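Local coordinates for periplasmic oligopeptide-binding protein (PDB 3ZS6) that binds oligopeptides in the periplasm and probably hands them to an ABC transport system for uptake into the cell, at residues D6-P12 against Q230-S236; D219-L223 against Y235-A239; S269-L273 against P348-T352. One frame throughout, in Å; residues are numbered along the deposited sequence.

Interaction 1: residues D6-P12 against Q230-S236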
ATOM      1  N   ASP A   6      18.121 -18.109   9.548  1.00 15.50           N
ATOM      2  CA  ASP A   6      16.865 -18.346   8.841  1.00 15.25           C
ATOM      3  C   ASP A   6      15.801 -17.449   9.440  1.00 20.18           C
ATOM      4  O   ASP A   6      15.649 -17.385  10.659  1.00 19.62           O
ATOM      5  CB  ASP A   6      16.398 -19.799   8.993  1.00 19.66           C
ATOM      6  CG  ASP A   6      17.334 -20.795   8.334  1.00 28.53           C
ATOM      7  OD1 ASP A   6      18.218 -20.375   7.564  1.00 28.47           O
ATOM      8  OD2 ASP A   6      17.178 -22.009   8.577  1.00 40.16           O
ATOM      9  N   LEU A   7      15.044 -16.777   8.584  1.00 19.23           N
ATOM     10  CA  LEU A   7      13.966 -15.914   9.051  1.00 17.83           C
ATOM     11  C   LEU A   7      12.641 -16.362   8.458  1.00 14.51           C
ATOM     12  O   LEU A   7      12.549 -16.595   7.254  1.00 14.58           O
ATOM     13  CB  LEU A   7      14.242 -14.467   8.654  1.00 15.60           C
ATOM     14  CG  LEU A   7      13.186 -13.453   9.103  1.00 18.55           C
ATOM     15  CD1 LEU A   7      13.256 -13.261  10.615  1.00 15.00           C
ATOM     16  CD2 LEU A   7      13.406 -12.140   8.366  1.00 17.40           C
ATOM     17  N   THR A   8      11.622 -16.479   9.308  1.00 12.94           N
ATOM     18  CA  THR A   8      10.278 -16.834   8.868  1.00 13.88           C
ATOM     19  C   THR A   8       9.316 -15.696   9.205  1.00 17.44           C
ATOM     20  O   THR A   8       9.156 -15.337  10.381  1.00  9.06           O
ATOM     21  CB  THR A   8       9.794 -18.130   9.542  1.00 16.89           C
ATOM     22  OG1 THR A   8      10.671 -19.202   9.193  1.00 19.21           O
ATOM     23  CG2 THR A   8       8.371 -18.484   9.100  1.00 15.92           C
ATOM     24  N   ARG A   9       8.690 -15.131   8.173  1.00 13.12           N
ATOM     25  CA  ARG A   9       7.799 -13.978   8.329  1.00 11.52           C
ATOM     26  C   ARG A   9       6.378 -14.352   7.916  1.00 13.48           C
ATOM     27  O   ARG A   9       6.182 -15.025   6.905  1.00 14.00           O
ATOM     28  CB  ARG A   9       8.276 -12.805   7.452  1.00  7.79           C
ATOM     29  CG  ARG A   9       9.753 -12.424   7.642  1.00 10.42           C
ATOM     30  CD  ARG A   9      10.215 -11.421   6.564  1.00  9.61           C
ATOM     31  NE  ARG A   9       9.477 -10.156   6.624  1.00  8.33           N
ATOM     32  CZ  ARG A   9       9.991  -8.967   6.320  1.00 10.93           C
ATOM     33  NH1 ARG A   9      11.257  -8.871   5.919  1.00  8.66           N
ATOM     34  NH2 ARG A   9       9.236  -7.868   6.423  1.00  8.25           N
ATOM     35  N   GLN A  10       5.391 -13.901   8.684  1.00 15.08           N
ATOM     36  CA  GLN A  10       3.988 -14.183   8.360  1.00 15.39           C
ATOM     37  C   GLN A  10       3.385 -13.026   7.571  1.00 16.76           C
ATOM     38  O   GLN A  10       3.531 -11.860   7.953  1.00 15.94           O
ATOM     39  CB  GLN A  10       3.164 -14.441   9.629  1.00 16.91           C
ATOM     40  CG  GLN A  10       1.645 -14.631   9.373  1.00 14.11           C
ATOM     41  CD  GLN A  10       0.770 -13.527   9.983  1.00 14.50           C
ATOM     42  OE1 GLN A  10       1.106 -12.937  11.011  1.00  9.78           O
ATOM     43  NE2 GLN A  10      -0.374 -13.272   9.357  1.00 12.54           N
ATOM     44  N   VAL A  11       2.727 -13.347   6.459  1.00 12.14           N
ATOM     45  CA  VAL A  11       1.983 -12.337   5.695  1.00 12.36           C
ATOM     46  C   VAL A  11       0.471 -12.621   5.735  1.00 12.66           C
ATOM     47  O   VAL A  11       0.056 -13.767   5.921  1.00 12.83           O
ATOM     48  CB  VAL A  11       2.508 -12.203   4.249  1.00 12.00           C
ATOM     49  CG1 VAL A  11       3.910 -11.555   4.245  1.00  8.92           C
ATOM     50  CG2 VAL A  11       2.533 -13.558   3.555  1.00 13.10           C
ATOM     51  N   PRO A  12      -0.357 -11.572   5.576  1.00 14.89           N
ATOM     52  CA  PRO A  12      -1.802 -11.690   5.842  1.00 13.97           C
ATOM     53  C   PRO A  12      -2.593 -12.454   4.773  1.00 18.45           C
ATOM     54  O   PRO A  12      -3.755 -12.782   5.004  1.00 22.09           O
ATOM     55  CB  PRO A  12      -2.267 -10.227   5.902  1.00 13.28           C
ATOM     56  CG  PRO A  12      -1.283  -9.495   5.003  1.00 18.31           C
ATOM     57  CD  PRO A  12       0.041 -10.189   5.248  1.00 15.67           C
ATOM     58  N   GLN A 230       7.466 -21.174  15.436  1.00 23.70           N
ATOM     59  CA  GLN A 230       7.369 -21.465  14.005  1.00 26.48           C
ATOM     60  C   GLN A 230       7.524 -20.197  13.147  1.00 23.57           C
ATOM     61  O   GLN A 230       7.799 -20.272  11.951  1.00 24.15           O
ATOM     62  CB  GLN A 230       6.022 -22.112  13.686  1.00 30.14           C
ATOM     63  CG  GLN A 230       5.769 -23.461  14.337  1.00 36.63           C
ATOM     64  CD  GLN A 230       4.345 -23.941  14.097  1.00 43.74           C
ATOM     65  OE1 GLN A 230       3.469 -23.770  14.947  1.00 47.71           O
ATOM     66  NE2 GLN A 230       4.103 -24.522  12.926  1.00 44.15           N
ATOM     67  N   ILE A 231       7.324 -19.039  13.766  1.00 17.05           N
ATOM     68  CA  ILE A 231       7.394 -17.754  13.077  1.00 19.98           C
ATOM     69  C   ILE A 231       8.256 -16.803  13.898  1.00 18.16           C
ATOM     70  O   ILE A 231       8.204 -16.838  15.120  1.00 14.20           O
ATOM     71  CB  ILE A 231       5.982 -17.147  12.939  1.00 26.59           C
ATOM     72  CG1 ILE A 231       5.119 -18.020  12.032  1.00 23.37           C
ATOM     73  CG2 ILE A 231       6.055 -15.721  12.406  1.00 30.64           C
ATOM     74  CD1 ILE A 231       3.665 -17.590  11.979  1.00 28.18           C
ATOM     75  N   ASP A 232       9.043 -15.951  13.248  1.00 15.10           N
ATOM     76  CA  ASP A 232       9.893 -15.020  13.996  1.00 12.81           C
ATOM     77  C   ASP A 232       9.354 -13.594  13.974  1.00 11.97           C
ATOM     78  O   ASP A 232       9.834 -12.731  14.716  1.00 13.12           O
ATOM     79  CB  ASP A 232      11.314 -14.987  13.421  1.00 10.66           C
ATOM     80  CG  ASP A 232      11.926 -16.365  13.283  1.00 19.32           C
ATOM     81  OD1 ASP A 232      12.179 -17.010  14.320  1.00 22.16           O
ATOM     82  OD2 ASP A 232      12.170 -16.790  12.134  1.00 18.37           O
ATOM     83  N   TYR A 233       8.361 -13.356  13.119  1.00 12.61           N
ATOM     84  CA  TYR A 233       8.012 -12.009  12.684  1.00 12.75           C
ATOM     85  C   TYR A 233       6.575 -12.064  12.173  1.00 12.93           C
ATOM     86  O   TYR A 233       6.331 -12.577  11.085  1.00 14.22           O
ATOM     87  CB  TYR A 233       8.970 -11.639  11.542  1.00 13.14           C
ATOM     88  CG  TYR A 233       8.974 -10.209  11.031  1.00 12.88           C
ATOM     89  CD1 TYR A 233       7.893  -9.692  10.321  1.00 12.16           C
ATOM     90  CD2 TYR A 233      10.093  -9.390  11.214  1.00 14.58           C
ATOM     91  CE1 TYR A 233       7.912  -8.389   9.824  1.00 13.64           C
ATOM     92  CE2 TYR A 233      10.123  -8.086  10.721  1.00 13.97           C
ATOM     93  CZ  TYR A 233       9.028  -7.592  10.031  1.00 14.48           C
ATOM     94  OH  TYR A 233       9.044  -6.305   9.545  1.00 12.58           O
ATOM     95  N   THR A 234       5.622 -11.555  12.955  1.00  8.32           N
ATOM     96  CA  THR A 234       4.221 -11.611  12.546  1.00 14.81           C
ATOM     97  C   THR A 234       3.840 -10.404  11.704  1.00 14.77           C
ATOM     98  O   THR A 234       4.556  -9.409  11.657  1.00 14.30           O
ATOM     99  CB  THR A 234       3.243 -11.661  13.755  1.00 11.68           C
ATOM    100  OG1 THR A 234       3.192 -10.376  14.396  1.00 12.45           O
ATOM    101  CG2 THR A 234       3.653 -12.737  14.761  1.00 14.37           C
ATOM    102  N   TYR A 235       2.678 -10.486  11.070  1.00 11.69           N
ATOM    103  CA  TYR A 235       2.152  -9.358  10.319  1.00 12.52           C
ATOM    104  C   TYR A 235       1.638  -8.273  11.271  1.00 11.93           C
ATOM    105  O   TYR A 235       1.989  -7.095  11.147  1.00  9.34           O
ATOM    106  CB  TYR A 235       1.035  -9.827   9.393  1.00 14.04           C
ATOM    107  CG  TYR A 235       0.249  -8.693   8.780  1.00 18.58           C
ATOM    108  CD1 TYR A 235       0.849  -7.815   7.883  1.00 17.42           C
ATOM    109  CD2 TYR A 235      -1.094  -8.503   9.095  1.00 14.41           C
ATOM    110  CE1 TYR A 235       0.137  -6.770   7.317  1.00 14.30           C
ATOM    111  CE2 TYR A 235      -1.821  -7.467   8.527  1.00 16.79           C
ATOM    112  CZ  TYR A 235      -1.201  -6.607   7.640  1.00 23.28           C
ATOM    113  OH  TYR A 235      -1.919  -5.575   7.085  1.00 29.01           O
ATOM    114  N   SER A 236       0.824  -8.680  12.238  1.00  8.84           N
ATOM    115  CA  SER A 236       0.246  -7.761  13.211  1.00  9.41           C
ATOM    116  C   SER A 236       0.028  -8.480  14.545  1.00 16.93           C
ATOM    117  O   SER A 236       0.765  -9.396  14.890  1.00 18.65           O
ATOM    118  CB  SER A 236      -1.080  -7.211  12.676  1.00 12.67           C
ATOM    119  OG  SER A 236      -1.704  -6.348  13.605  1.00 17.34           O
TER
HETATM  120  O   HOH W   1      12.887 -19.119  11.236  1.00 28.74           O
HETATM  121  O   HOH W   2      -0.350 -11.343  12.650  1.00 12.11           O
HETATM  122  O   HOH W   3       4.963  -9.722   8.719  1.00 18.20           O
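Segment 230-236 runs alongside strand 6-11 in the same direction, with Arg9 CA 4.8 Å from Tyr233 CA, Gln10 CA 4.9 Å from Thr234 CA and Thr8 CA 5.2 Å from Ile231 CA; 607 Å² is buried between the two. Gln230 O lies 3.4 Å from Thr8 CG2. Next, Ile231 sets CG2 3.7 Å from Thr8 O. Asp232 clasps one residue twice: Asp232 N donates to Thr8 O (2.9 Å, 162°), and Asp232 OD2 accepts from Thr8 N (2.9 Å, 156°), while OD1 is bonded to Tyr484. At Tyr233, the carbonyl O receives Gln10 N (2.9 Å, 168°) and the ring forms a cation-pi contact, its centroid 4.3 Å from Arg9 CZ, 22° off the normal; the guanidinium is also bonded to Ser499 and Arg497. Thr234 CB touches Gln10 OE1 at 3.7 Å. Tyr235 N then donates to that same Gln10 OE1 (2.9 Å, 175°), and Pro12 CG sits 3.8 Å from the centroid of the Tyr235 ring, a CH-pi contact over its face. Leu7, Arg9 and Val11 pair with strand 210-215, so Thr8 and Gln10 serve the opposite edge: an irregular loop flanking the outermost strand of a four-stranded mixed sheet.

Interaction 2: residues D219-L223 against Y235-A239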
ATOM      1  N   ASP A 219      -5.027 -13.977  12.567  1.00 21.48           N
ATOM      2  CA  ASP A 219      -3.986 -13.454  13.454  1.00 24.46           C
ATOM      3  C   ASP A 219      -3.776 -14.321  14.701  1.00 24.84           C
ATOM      4  O   ASP A 219      -2.666 -14.408  15.227  1.00 26.28           O
ATOM      5  CB  ASP A 219      -4.289 -12.006  13.844  1.00 26.06           C
ATOM      6  CG  ASP A 219      -4.236 -11.056  12.651  1.00 30.78           C
ATOM      7  OD1 ASP A 219      -3.200 -11.032  11.955  1.00 26.21           O
ATOM      8  OD2 ASP A 219      -5.233 -10.341  12.406  1.00 34.36           O
ATOM      9  N   GLU A 220      -4.840 -14.964  15.170  1.00 23.78           N
ATOM     10  CA  GLU A 220      -4.729 -15.844  16.329  1.00 32.47           C
ATOM     11  C   GLU A 220      -3.877 -17.069  16.030  1.00 27.54           C
ATOM     12  O   GLU A 220      -3.042 -17.468  16.844  1.00 29.61           O
ATOM     13  CB  GLU A 220      -6.108 -16.262  16.848  1.00 40.41           C
ATOM     14  CG  GLU A 220      -6.610 -15.410  18.008  1.00 55.34           C
ATOM     15  CD  GLU A 220      -5.812 -15.625  19.290  1.00 59.68           C
ATOM     16  OE1 GLU A 220      -5.022 -16.594  19.352  0.86 56.94           O
ATOM     17  OE2 GLU A 220      -5.980 -14.824  20.235  0.81 61.32           O
ATOM     18  N   THR A 221      -4.091 -17.662  14.862  1.00 23.36           N
ATOM     19  CA  THR A 221      -3.285 -18.785  14.407  1.00 21.25           C
ATOM     20  C   THR A 221      -1.828 -18.346  14.249  1.00 22.62           C
ATOM     21  O   THR A 221      -0.903 -19.077  14.616  1.00 17.67           O
ATOM     22  CB  THR A 221      -3.797 -19.325  13.054  1.00 27.97           C
ATOM     23  OG1 THR A 221      -5.079 -19.941  13.236  1.00 30.39           O
ATOM     24  CG2 THR A 221      -2.821 -20.338  12.470  1.00 21.58           C
ATOM     25  N   ALA A 222      -1.630 -17.145  13.707  1.00 17.00           N
ATOM     26  CA  ALA A 222      -0.286 -16.573  13.586  1.00 19.65           C
ATOM     27  C   ALA A 222       0.380 -16.459  14.955  1.00 17.98           C
ATOM     28  O   ALA A 222       1.570 -16.752  15.108  1.00 18.64           O
ATOM     29  CB  ALA A 222      -0.344 -15.201  12.916  1.00 15.19           C
ATOM     30  N   LEU A 223      -0.401 -16.037  15.946  1.00 15.12           N
ATOM     31  CA  LEU A 223       0.099 -15.871  17.314  1.00 17.78           C
ATOM     32  C   LEU A 223       0.539 -17.209  17.904  1.00 20.93           C
ATOM     33  O   LEU A 223       1.599 -17.308  18.523  1.00 21.92           O
ATOM     34  CB  LEU A 223      -0.976 -15.221  18.194  1.00 19.57           C
ATOM     35  CG  LEU A 223      -0.659 -14.969  19.672  1.00 26.28           C
ATOM     36  CD1 LEU A 223       0.592 -14.124  19.813  1.00 21.00           C
ATOM     37  CD2 LEU A 223      -1.843 -14.301  20.371  1.00 28.70           C
ATOM     38  N   TYR A 235       2.678 -10.486  11.070  1.00 11.69           N
ATOM     39  CA  TYR A 235       2.152  -9.358  10.319  1.00 12.52           C
ATOM     40  C   TYR A 235       1.638  -8.273  11.271  1.00 11.93           C
ATOM     41  O   TYR A 235       1.989  -7.095  11.147  1.00  9.34           O
ATOM     42  CB  TYR A 235       1.035  -9.827   9.393  1.00 14.04           C
ATOM     43  CG  TYR A 235       0.249  -8.693   8.780  1.00 18.58           C
ATOM     44  CD1 TYR A 235       0.849  -7.815   7.883  1.00 17.42           C
ATOM     45  CD2 TYR A 235      -1.094  -8.503   9.095  1.00 14.41           C
ATOM     46  CE1 TYR A 235       0.137  -6.770   7.317  1.00 14.30           C
ATOM     47  CE2 TYR A 235      -1.821  -7.467   8.527  1.00 16.79           C
ATOM     48  CZ  TYR A 235      -1.201  -6.607   7.640  1.00 23.28           C
ATOM     49  OH  TYR A 235      -1.919  -5.575   7.085  1.00 29.01           O
ATOM     50  N   SER A 236       0.824  -8.680  12.238  1.00  8.84           N
ATOM     51  CA  SER A 236       0.246  -7.761  13.211  1.00  9.41           C
ATOM     52  C   SER A 236       0.028  -8.480  14.545  1.00 16.93           C
ATOM     53  O   SER A 236       0.765  -9.396  14.890  1.00 18.65           O
ATOM     54  CB  SER A 236      -1.080  -7.211  12.676  1.00 12.67           C
ATOM     55  OG  SER A 236      -1.704  -6.348  13.605  1.00 17.34           O
ATOM     56  N   ILE A 237      -0.988  -8.063  15.291  1.00 16.96           N
ATOM     57  CA  ILE A 237      -1.441  -8.822  16.457  1.00 15.48           C
ATOM     58  C   ILE A 237      -2.968  -8.933  16.410  1.00 18.97           C
ATOM     59  O   ILE A 237      -3.621  -8.114  15.771  1.00 18.64           O
ATOM     60  CB  ILE A 237      -1.032  -8.147  17.779  1.00 21.15           C
ATOM     61  CG1 ILE A 237      -1.379  -6.658  17.753  1.00 17.04           C
ATOM     62  CG2 ILE A 237       0.466  -8.338  18.046  1.00 25.19           C
ATOM     63  CD1 ILE A 237      -1.357  -6.020  19.125  1.00 20.73           C
ATOM     64  N   PRO A 238      -3.543  -9.939  17.088  1.00 17.98           N
ATOM     65  CA  PRO A 238      -5.008 -10.075  17.077  1.00 19.87           C
ATOM     66  C   PRO A 238      -5.704  -8.864  17.685  1.00 21.97           C
ATOM     67  O   PRO A 238      -5.220  -8.295  18.661  1.00 20.80           O
ATOM     68  CB  PRO A 238      -5.265 -11.306  17.959  1.00 20.96           C
ATOM     69  CG  PRO A 238      -3.953 -12.043  18.006  1.00 22.37           C
ATOM     70  CD  PRO A 238      -2.887 -10.989  17.887  1.00 16.33           C
ATOM     71  N   ALA A 239      -6.843  -8.485  17.119  1.00 23.41           N
ATOM     72  CA  ALA A 239      -7.661  -7.421  17.692  1.00 23.76           C
ATOM     73  C   ALA A 239      -8.035  -7.750  19.133  1.00 21.89           C
ATOM     74  O   ALA A 239      -8.323  -8.903  19.456  1.00 18.28           O
ATOM     75  CB  ALA A 239      -8.917  -7.209  16.853  1.00 21.64           C
TER
HETATM   76  O   HOH W   2      -0.350 -11.343  12.650  1.00 12.11           O
HETATM   77  O   HOH W   4      -0.769 -12.225  15.461  1.00 19.45           O
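After helix 219-227 the chain doubles back, so that Pro238 lies beside the helix's first residue, with Asp219 CA and Pro238 CA 5.1 Å apart. The 231 Å² buried here comes mostly from these two residues. Asp219 (chi1 -65°, m) directs its CA-to-CB bond toward the loop: Asp219 CB packs 3.8 Å from Pro238 CA and 4.2 Å from Ile237 C. Its carboxylate reaches back along the loop, placing Asp219 OD1 at the edge of the Tyr235 ring, 4.4 Å from Tyr235 CD2. Two more helix residues close on the proline ring. Leu223, with chi1 at 179° (t) and chi2 at 56° (p), brings Leu223 CD2 to 3.9 Å from Pro238 CG, an apolar contact. Glu220 starts sideways, but an off-well chi1 of -96° followed by chi2 of -69° (m) swings Glu220 OE2 to 4.1 Å from Pro238 CG. Ile237 points away from the helix, its p rotamer (48°) packing against Leu480 and Ile245. Polar linkage is made through water: Ser236 N donates to water 2 at 2.9 Å, and Asp219 OD1 lies 2.9 Å from water 2. Water 4, similarly, is 2.9 Å from Asp219 O and 3.3 Å from Ser236 O. The same Asp219 O accepts Leu223 N at 2.9 Å, in the helix's first turn. Asp219 N is bonded to Asp359 OD1. The connection between helices 219-227 and 242-249 thus folds back on the first turn of the earlier helix, joined to it by a proline-centred apolar contact and by water.

Interaction 3: residues S269-L273 against P348-T352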
ATOM      1  N   SER A 269     -20.626   4.190  -8.269  1.00 17.87           N
ATOM      2  CA  SER A 269     -21.612   4.053  -9.335  1.00 23.56           C
ATOM      3  C   SER A 269     -22.841   3.268  -8.866  1.00 24.65           C
ATOM      4  O   SER A 269     -23.766   3.029  -9.644  1.00 21.65           O
ATOM      5  CB  SER A 269     -20.994   3.377 -10.562  1.00 24.02           C
ATOM      6  OG  SER A 269     -20.683   2.022 -10.288  1.00 20.48           O
ATOM      7  N   ASP A 270     -22.856   2.851  -7.603  1.00 19.44           N
ATOM      8  CA  ASP A 270     -24.052   2.198  -7.073  1.00 16.62           C
ATOM      9  C   ASP A 270     -25.214   3.180  -7.135  1.00 22.23           C
ATOM     10  O   ASP A 270     -25.031   4.369  -6.888  1.00 21.30           O
ATOM     11  CB  ASP A 270     -23.837   1.710  -5.637  1.00 13.37           C
ATOM     12  CG  ASP A 270     -25.087   1.066  -5.035  1.00 18.66           C
ATOM     13  OD1 ASP A 270     -25.921   1.809  -4.475  1.00 18.95           O
ATOM     14  OD2 ASP A 270     -25.224  -0.181  -5.101  1.00 20.30           O
ATOM     15  N   PRO A 271     -26.413   2.682  -7.478  1.00 27.71           N
ATOM     16  CA  PRO A 271     -27.612   3.520  -7.622  1.00 28.16           C
ATOM     17  C   PRO A 271     -27.956   4.309  -6.352  1.00 27.08           C
ATOM     18  O   PRO A 271     -28.538   5.377  -6.459  1.00 23.55           O
ATOM     19  CB  PRO A 271     -28.709   2.500  -7.943  1.00 34.04           C
ATOM     20  CG  PRO A 271     -27.979   1.367  -8.590  1.00 33.43           C
ATOM     21  CD  PRO A 271     -26.669   1.281  -7.857  1.00 20.36           C
ATOM     22  N   ALA A 272     -27.597   3.799  -5.177  1.00 24.81           N
ATOM     23  CA  ALA A 272     -27.803   4.547  -3.935  1.00 23.56           C
ATOM     24  C   ALA A 272     -26.514   5.237  -3.467  1.00 23.11           C
ATOM     25  O   ALA A 272     -26.534   6.397  -3.039  1.00 21.31           O
ATOM     26  CB  ALA A 272     -28.342   3.629  -2.845  1.00 20.35           C
ATOM     27  N   LEU A 273     -25.395   4.526  -3.555  1.00 16.10           N
ATOM     28  CA  LEU A 273     -24.122   5.062  -3.071  1.00 17.22           C
ATOM     29  C   LEU A 273     -23.590   6.179  -3.959  1.00 16.47           C
ATOM     30  O   LEU A 273     -22.695   6.922  -3.563  1.00 19.28           O
ATOM     31  CB  LEU A 273     -23.086   3.942  -2.906  1.00 16.04           C
ATOM     32  CG  LEU A 273     -23.441   2.839  -1.903  1.00 17.06           C
ATOM     33  CD1 LEU A 273     -22.422   1.706  -1.954  1.00 18.56           C
ATOM     34  CD2 LEU A 273     -23.588   3.383  -0.469  1.00 11.83           C
ATOM     35  N   PRO A 348     -36.148   1.364   2.299  1.00 31.72           N
ATOM     36  CA  PRO A 348     -35.001   0.897   3.090  1.00 35.42           C
ATOM     37  C   PRO A 348     -33.839   0.401   2.235  1.00 30.57           C
ATOM     38  O   PRO A 348     -34.049  -0.144   1.152  1.00 27.50           O
ATOM     39  CB  PRO A 348     -35.587  -0.253   3.924  1.00 35.66           C
ATOM     40  CG  PRO A 348     -36.852  -0.648   3.209  1.00 32.30           C
ATOM     41  CD  PRO A 348     -37.376   0.610   2.603  1.00 31.72           C
ATOM     42  N   LEU A 349     -32.620   0.583   2.734  1.00 27.57           N
ATOM     43  CA  LEU A 349     -31.425   0.180   2.000  1.00 21.26           C
ATOM     44  C   LEU A 349     -30.852  -1.140   2.497  1.00 21.67           C
ATOM     45  O   LEU A 349     -30.736  -1.375   3.703  1.00 19.20           O
ATOM     46  CB  LEU A 349     -30.352   1.262   2.098  1.00 17.62           C
ATOM     47  CG  LEU A 349     -30.613   2.558   1.338  1.00 27.23           C
ATOM     48  CD1 LEU A 349     -29.638   3.646   1.780  1.00 20.86           C
ATOM     49  CD2 LEU A 349     -30.538   2.311  -0.168  1.00 25.82           C
ATOM     50  N   THR A 350     -30.480  -1.994   1.553  1.00 21.84           N
ATOM     51  CA  THR A 350     -29.724  -3.198   1.866  1.00 23.50           C
ATOM     52  C   THR A 350     -28.462  -3.252   1.011  1.00 23.49           C
ATOM     53  O   THR A 350     -28.535  -3.079  -0.205  1.00 24.59           O
ATOM     54  CB  THR A 350     -30.566  -4.460   1.622  1.00 26.10           C
ATOM     55  OG1 THR A 350     -31.694  -4.434   2.498  1.00 34.01           O
ATOM     56  CG2 THR A 350     -29.750  -5.717   1.902  1.00 24.73           C
ATOM     57  N   PHE A 351     -27.314  -3.468   1.655  1.00 19.05           N
ATOM     58  CA  PHE A 351     -26.039  -3.618   0.958  1.00 21.70           C
ATOM     59  C   PHE A 351     -25.349  -4.917   1.349  1.00 22.02           C
ATOM     60  O   PHE A 351     -25.640  -5.502   2.390  1.00 28.48           O
ATOM     61  CB  PHE A 351     -25.075  -2.469   1.290  1.00 18.74           C
ATOM     62  CG  PHE A 351     -25.590  -1.108   0.934  1.00 20.14           C
ATOM     63  CD1 PHE A 351     -25.678  -0.710  -0.392  1.00 17.38           C
ATOM     64  CD2 PHE A 351     -25.981  -0.226   1.924  1.00 17.14           C
ATOM     65  CE1 PHE A 351     -26.144   0.541  -0.722  1.00 16.87           C
ATOM     66  CE2 PHE A 351     -26.453   1.030   1.599  1.00 18.98           C
ATOM     67  CZ  PHE A 351     -26.532   1.413   0.273  1.00 19.17           C
ATOM     68  N   THR A 352     -24.415  -5.355   0.513  1.00 18.54           N
ATOM     69  CA  THR A 352     -23.509  -6.430   0.890  1.00 22.21           C
ATOM     70  C   THR A 352     -22.182  -5.807   1.324  1.00 22.40           C
ATOM     71  O   THR A 352     -21.651  -4.924   0.643  1.00 17.10           O
ATOM     72  CB  THR A 352     -23.302  -7.423  -0.273  1.00 23.15           C
ATOM     73  OG1 THR A 352     -24.524  -8.138  -0.506  1.00 25.73           O
ATOM     74  CG2 THR A 352     -22.200  -8.422   0.049  1.00 16.07           C
TER
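This is a buried, mainly apolar contact between side chains, in which the loop between strand 260-266 and helix 276-285 packs against the start of strand 350-356. The backbones stay well apart, the closest CA pair, Ala272 with Leu349, being 8.2 Å apart, and only 165 Å² is buried in all. Phe351 supplies the largest share. Its CA-to-CB bond points toward the loop and chi1 is m (-59°), which puts Phe351 CZ 3.6 Å from Leu273 CD2 and 4.2 Å from Ala272 CB, the methyl of Ala272 lying near the ring plane, at its edge. Leu349 also points toward the loop and adds a second apolar contact, Leu349 CD2 to Ala272 CB at 3.7 Å; Thr350, between them on the strand, is out of reach. Asp270 bonds back to its own loop. Asp270 OD1 accepts from Ala272 N (2.7 Å, 149°) and from Leu273 N (2.9 Å, 165°), while it rests 4.0 Å from Phe351 CE1 at the ring edge. Gln400 ties both sides together, bonding Asp270 OD2 through NE2 and Thr352 N through OE1. The two bonds to OD1 define an Asx turn within an Asx motif. Here it lies in the loop leading into helix 276-285, beside a strand that pairs in parallel with 379-385 and 401-407, as in the alpha/beta lobes of periplasmic binding proteins.

Overall arrangement
Interactions 1 and 2 are neighbours, their centres 10 Å apart. They share Tyr235, Ser236 and water 2, and they touch where Gln10 OE1 lies 3.3 Å from Ala222 CB. One continuous loop, 230-239, thus meets the outer strand of the four-stranded sheet first and the start of helix 219-227 afterwards. Interaction 3 opens later in the chain, its centre 39 Å from that of interaction 1 and 33 Å from that of interaction 2, with nearest atoms about 20 Å away in each case. It packs a loop on strand 350-356 of the seven-stranded sheet, which interaction 2 borders through Leu480 of strand 470-480, consistent with the multi-lobed architecture of peptide-binding proteins.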